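Local structure of extrinsic protein in photosystem II (Chaetoceros gracilis, 4K7B) at residues A[40-45]-A[84-89]; A[44-49]-A[58-63]. The protein is an extrinsic protein of photosystem II in a marine centric diatom, and belongs to the PsbQ-like group of helical proteins. All coordinates share one frame; numbering follows the deposited sequence. Where two conformers were deposited one is given.

Interaction 1: residues A[40-45]-A[84-89]. With SO4 (sulfate ion), chain C.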
loop_
_atom_site.group_PDB
_atom_site.type_symbol
_atom_site.label_atom_id
_atom_site.label_comp_id
_atom_site.label_asym_id
_atom_site.label_seq_id
_atom_site.Cartn_x
_atom_site.Cartn_y
_atom_site.Cartn_z
ATOM N N ASN A 40 2.623 -4.054 8.885
ATOM C CA ASN A 40 2.768 -2.942 9.814
ATOM C C ASN A 40 2.548 -1.582 9.163
ATOM O O ASN A 40 2.075 -0.656 9.817
ATOM C CB ASN A 40 4.108 -2.986 10.547
ATOM C CG ASN A 40 4.181 -4.131 11.538
ATOM O OD1 ASN A 40 3.160 -4.704 11.909
ATOM N ND2 ASN A 40 5.385 -4.475 11.964
ATOM N N ALA A 41 2.879 -1.462 7.878
ATOM C CA ALA A 41 2.647 -0.209 7.168
ATOM C C ALA A 41 1.155 0.002 7.044
ATOM O O ALA A 41 0.674 1.140 7.189
ATOM C CB ALA A 41 3.301 -0.218 5.795
ATOM N N PHE A 42 0.415 -1.073 6.788
ATOM C CA PHE A 42 -1.054 -0.904 6.781
ATOM C C PHE A 42 -1.600 -0.479 8.151
ATOM O O PHE A 42 -2.411 0.471 8.252
ATOM C CB PHE A 42 -1.758 -2.188 6.329
ATOM C CG PHE A 42 -1.558 -2.493 4.879
ATOM C CD1 PHE A 42 -2.358 -1.892 3.918
ATOM C CD2 PHE A 42 -0.545 -3.349 4.471
ATOM C CE1 PHE A 42 -2.168 -2.152 2.579
ATOM C CE2 PHE A 42 -0.352 -3.617 3.135
ATOM C CZ PHE A 42 -1.164 -3.013 2.184
ATOM N N ILE A 43 -1.164 -1.177 9.196
ATOM C CA ILE A 43 -1.643 -0.864 10.545
ATOM C C ILE A 43 -1.354 0.595 10.918
ATOM O O ILE A 43 -2.235 1.327 11.391
ATOM C CB ILE A 43 -0.997 -1.778 11.585
ATOM C CG1 ILE A 43 -1.394 -3.231 11.325
ATOM C CG2 ILE A 43 -1.416 -1.362 12.983
ATOM C CD1 ILE A 43 -0.595 -4.236 12.161
ATOM N N LEU A 44 -0.113 1.011 10.681
ATOM C CA LEU A 44 0.352 2.313 11.137
ATOM C C LEU A 44 -0.123 3.456 10.237
ATOM O O LEU A 44 -0.303 4.582 10.708
ATOM C CB LEU A 44 1.870 2.300 11.291
ATOM C CG LEU A 44 2.321 1.329 12.383
ATOM C CD1 LEU A 44 3.833 1.176 12.383
ATOM C CD2 LEU A 44 1.804 1.760 13.739
ATOM N N PHE A 45 -0.357 3.173 8.955
ATOM C CA PHE A 45 -1.063 4.138 8.123
ATOM C C PHE A 45 -2.465 4.325 8.659
ATOM O O PHE A 45 -2.930 5.432 8.854
ATOM C CB PHE A 45 -1.161 3.723 6.654
ATOM C CG PHE A 45 -1.886 4.742 5.805
ATOM C CD1 PHE A 45 -1.185 5.768 5.182
ATOM C CD2 PHE A 45 -3.276 4.704 5.673
ATOM C CE1 PHE A 45 -1.840 6.724 4.426
ATOM C CE2 PHE A 45 -3.940 5.651 4.923
ATOM C CZ PHE A 45 -3.226 6.681 4.295
ATOM N N ASP A 84 -5.657 -1.293 -5.190
ATOM C CA ASP A 84 -5.994 -0.040 -5.848
ATOM C C ASP A 84 -7.151 0.657 -5.127
ATOM O O ASP A 84 -7.137 1.878 -4.973
ATOM C CB ASP A 84 -6.362 -0.270 -7.316
ATOM C CG ASP A 84 -5.179 -0.705 -8.164
ATOM O OD1 ASP A 84 -4.016 -0.561 -7.714
ATOM O OD2 ASP A 84 -5.418 -1.194 -9.293
ATOM N N ALA A 85 -8.146 -0.103 -4.688
ATOM C CA ALA A 85 -9.278 0.501 -3.979
ATOM C C ALA A 85 -8.837 1.142 -2.666
ATOM O O ALA A 85 -9.286 2.243 -2.316
ATOM C CB ALA A 85 -10.374 -0.530 -3.728
ATOM N N TYR A 86 -7.952 0.456 -1.949
ATOM C CA TYR A 86 -7.420 0.962 -0.691
ATOM C C TYR A 86 -6.635 2.252 -0.922
ATOM O O TYR A 86 -6.819 3.253 -0.217
ATOM C CB TYR A 86 -6.530 -0.101 -0.044
ATOM C CG TYR A 86 -5.797 0.336 1.203
ATOM C CD1 TYR A 86 -6.452 0.442 2.417
ATOM C CD2 TYR A 86 -4.438 0.628 1.167
ATOM C CE1 TYR A 86 -5.782 0.827 3.564
ATOM C CE2 TYR A 86 -3.758 1.024 2.310
ATOM C CZ TYR A 86 -4.438 1.118 3.506
ATOM O OH TYR A 86 -3.781 1.494 4.649
ATOM N N MET A 87 -5.753 2.236 -1.914
ATOM C CA MET A 87 -5.006 3.453 -2.191
ATOM C C MET A 87 -5.879 4.619 -2.608
ATOM O O MET A 87 -5.697 5.740 -2.118
ATOM C CB MET A 87 -3.899 3.190 -3.196
ATOM C CG MET A 87 -2.756 2.440 -2.524
ATOM S SD MET A 87 -1.392 2.108 -3.612
ATOM C CE MET A 87 -0.978 3.757 -4.170
ATOM N N ALA A 88 -6.844 4.365 -3.490
ATOM C CA ALA A 88 -7.703 5.444 -3.967
ATOM C C ALA A 88 -8.543 6.015 -2.829
ATOM O O ALA A 88 -8.681 7.234 -2.700
ATOM C CB ALA A 88 -8.595 4.952 -5.088
ATOM N N ALA A 89 -9.087 5.135 -1.994
ATOM C CA ALA A 89 -9.979 5.574 -0.924
ATOM C C ALA A 89 -9.238 6.362 0.145
ATOM O O ALA A 89 -9.830 7.170 0.856
ATOM C CB ALA A 89 -10.688 4.375 -0.300
HETATM S S SO4 C . 8.293 -2.563 10.447
HETATM O O1 SO4 C . 8.390 -1.104 10.311
HETATM O O2 SO4 C . 9.577 -3.180 10.118
HETATM O O3 SO4 C . 7.937 -2.872 11.835
HETATM O O4 SO4 C . 7.271 -3.106 9.547
#
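Tyr86 reaches across the core of a PsbQ-like helical bundle from helix 76-89 and sets its phenol against Phe42 and Phe45, which stand one turn apart on helix 39-49. The case illustrates how a long aromatic side chain can join two helices whose backbones stay well separated: the closest CA atoms, those of Phe42 and Tyr86, are 10.0 Å apart. Tyr86 spans that distance because its CG lies anti to the backbone N (chi1 174°), which carries the ring out toward helix 39-49. The Phe42 ring meets it at a slant, the two planes inclined by 52° and the centroids 5.2 Å apart, neither stacked nor perpendicular. The touching atoms are CD1 and CE1 of Phe42 and CD2, CE2 and CZ of Tyr86, with Phe42 CE1 3.6 Å from Tyr86 CE2. Phe45 runs the other way alongside the phenol, so that it meets the far end of Tyr86 and not the middle of its ring. All three aromatic side chains are buried, and Ile20, Thr64 and Ile92 pack around Tyr86 from helix 6-21, helix 54-73 and a loop. The one polar side-chain atom of the trio, Tyr86 OH, is satisfied by a hydrogen bond with Asn46 OD1, just beyond the 40-45 segment. A phenylalanine in place of Tyr86 would probably leave the buried side-chain oxygen of Asn46, OD1, without this partner. At the solvent-facing side of helix 39-49, Asn40 ND2 donates to O3 of a sulfate, probably from the crystallisation liquor, at 3.0 Å; Arg19 NH2 binds the same ion. Back in the core, the phenol oxygen Tyr86 OH lies 3.4 Å from Phe45 CD2.

Interaction 2: residues A[44-49]-A[58-63]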
loop_
_atom_site.group_PDB
_atom_site.type_symbol
_atom_site.label_atom_id
_atom_site.label_comp_id
_atom_site.label_asym_id
_atom_site.label_seq_id
_atom_site.Cartn_x
_atom_site.Cartn_y
_atom_site.Cartn_z
ATOM N N LEU A 44 -0.113 1.011 10.681
ATOM C CA LEU A 44 0.352 2.313 11.137
ATOM C C LEU A 44 -0.123 3.456 10.237
ATOM O O LEU A 44 -0.303 4.582 10.708
ATOM C CB LEU A 44 1.870 2.300 11.291
ATOM C CG LEU A 44 2.321 1.329 12.383
ATOM C CD1 LEU A 44 3.833 1.176 12.383
ATOM C CD2 LEU A 44 1.804 1.760 13.739
ATOM N N PHE A 45 -0.357 3.173 8.955
ATOM C CA PHE A 45 -1.063 4.138 8.123
ATOM C C PHE A 45 -2.465 4.325 8.659
ATOM O O PHE A 45 -2.930 5.432 8.854
ATOM C CB PHE A 45 -1.161 3.723 6.654
ATOM C CG PHE A 45 -1.886 4.742 5.805
ATOM C CD1 PHE A 45 -1.185 5.768 5.182
ATOM C CD2 PHE A 45 -3.276 4.704 5.673
ATOM C CE1 PHE A 45 -1.840 6.724 4.426
ATOM C CE2 PHE A 45 -3.940 5.651 4.923
ATOM C CZ PHE A 45 -3.226 6.681 4.295
ATOM N N ASN A 46 -3.172 3.220 8.865
ATOM C CA ASN A 46 -4.552 3.342 9.277
ATOM C C ASN A 46 -4.714 4.066 10.616
ATOM O O ASN A 46 -5.634 4.871 10.771
ATOM C CB ASN A 46 -5.217 1.958 9.337
ATOM C CG ASN A 46 -5.268 1.281 7.976
ATOM O OD1 ASN A 46 -5.092 1.931 6.951
ATOM N ND2 ASN A 46 -5.514 -0.031 7.968
ATOM N N SER A 47 -3.825 3.799 11.573
ATOM C CA SER A 47 -3.913 4.436 12.893
ATOM C C SER A 47 -3.351 5.863 12.908
ATOM O O SER A 47 -3.873 6.727 13.610
ATOM C CB SER A 47 -3.176 3.604 13.951
ATOM O OG SER A 47 -3.808 2.355 14.175
ATOM N N GLY A 48 -2.291 6.085 12.159
ATOM C CA GLY A 48 -1.605 7.375 12.170
ATOM C C GLY A 48 -2.213 8.423 11.269
ATOM O O GLY A 48 -2.208 9.617 11.586
ATOM N N ALA A 49 -2.732 7.992 10.124
ATOM C CA ALA A 49 -3.424 8.903 9.216
ATOM C C ALA A 49 -4.797 9.299 9.744
ATOM O O ALA A 49 -5.301 10.377 9.416
ATOM C CB ALA A 49 -3.563 8.284 7.821
ATOM N N ASN A 58 -12.148 2.848 10.331
ATOM C CA ASN A 58 -12.873 1.590 10.166
ATOM C C ASN A 58 -12.909 1.177 8.692
ATOM O O ASN A 58 -12.749 -0.024 8.376
ATOM C CB ASN A 58 -14.296 1.669 10.745
ATOM C CG ASN A 58 -14.350 1.397 12.255
ATOM O OD1 ASN A 58 -13.429 0.832 12.843
ATOM N ND2 ASN A 58 -15.452 1.787 12.880
ATOM N N ALA A 59 -13.088 2.154 7.800
ATOM C CA ALA A 59 -13.102 1.866 6.368
ATOM C C ALA A 59 -11.747 1.351 5.903
ATOM O O ALA A 59 -11.668 0.405 5.114
ATOM C CB ALA A 59 -13.488 3.103 5.575
ATOM N N ALA A 60 -10.689 1.974 6.403
ATOM C CA ALA A 60 -9.335 1.596 6.018
ATOM C C ALA A 60 -8.996 0.190 6.482
ATOM O O ALA A 60 -8.355 -0.570 5.748
ATOM C CB ALA A 60 -8.323 2.615 6.557
ATOM N N ILE A 61 -9.428 -0.152 7.697
ATOM C CA ILE A 61 -9.230 -1.493 8.224
ATOM C C ILE A 61 -10.003 -2.495 7.372
ATOM O O ILE A 61 -9.467 -3.539 7.001
ATOM C CB ILE A 61 -9.652 -1.566 9.708
ATOM C CG1 ILE A 61 -8.629 -0.842 10.584
ATOM C CG2 ILE A 61 -9.821 -3.021 10.165
ATOM C CD1 ILE A 61 -9.075 -0.634 12.022
ATOM N N ALA A 62 -11.251 -2.172 7.024
ATOM C CA ALA A 62 -12.008 -3.065 6.144
ATOM C C ALA A 62 -11.337 -3.289 4.773
ATOM O O ALA A 62 -11.302 -4.423 4.270
ATOM C CB ALA A 62 -13.454 -2.581 5.983
ATOM N N GLN A 63 -10.801 -2.221 4.186
ATOM C CA GLN A 63 -10.141 -2.313 2.879
ATOM C C GLN A 63 -8.850 -3.126 2.975
ATOM O O GLN A 63 -8.476 -3.887 2.055
ATOM C CB GLN A 63 -9.873 -0.903 2.336
ATOM C CG GLN A 63 -11.161 -0.149 2.008
ATOM C CD GLN A 63 -11.016 1.360 2.089
ATOM O OE1 GLN A 63 -9.928 1.888 2.318
ATOM N NE2 GLN A 63 -12.129 2.065 1.911
#
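Asn46 faces Ala60 where helix 39-49 packs against helix 54-73, two successive helices of the PsbQ-like bundle joined by a short connection. It is an example of close helix approach at a small residue: the CA atoms of Asn46 and Ala60 are only 6.0 Å apart. Along the first segment, Phe45 comes just before the contact and packs its ring on Tyr16 and Ile20 of helix 6-21 and on Ile92 of a loop. One edge of that ring faces Asn46 OD1 in plane, while Ala49 CB sits over the centre of one face, 3.8 Å above it.

Asn46 follows and carries the contact. With CG anti to its own carbonyl carbon (chi1 -63°), the amide extends toward helix 54-73, its oxygen and nitrogen going to different partners. OD1 approaches the methyl of Ala60, at 3.3 Å from CB, and is hydrogen-bonded to Tyr86 OH on helix 76-89. ND2 lies beside the backbone at Ala60 and Ile61 and is hydrogen-bonded to Thr64 OG1, one turn further along helix 54-73. Bonds at both ends should hold the buried amide against flipping. At its more exposed margin, the contact finishes with Ile61 CG1, 4.1 Å from Asn46 ND2.

In the fold
From the N terminus, helix 6-21 comes first and packs against helix 39-49, from which both contacts start. Interaction 2 closes the shorter loop, bringing 58-63 back onto 44-49 across the turn into helix 54-73. Interaction 1 closes a longer one: the chain runs through the whole of helix 54-73 and on to 84-89 before returning to 40-45, so the second segment of interaction 2 is nested inside its loop. The segments overlap at Leu44 and Phe45, and the contact centres lie about 6 Å apart. Tyr86 also packs on Gln63, completing a three-way junction of helices 39-49, 54-73 and 76-89.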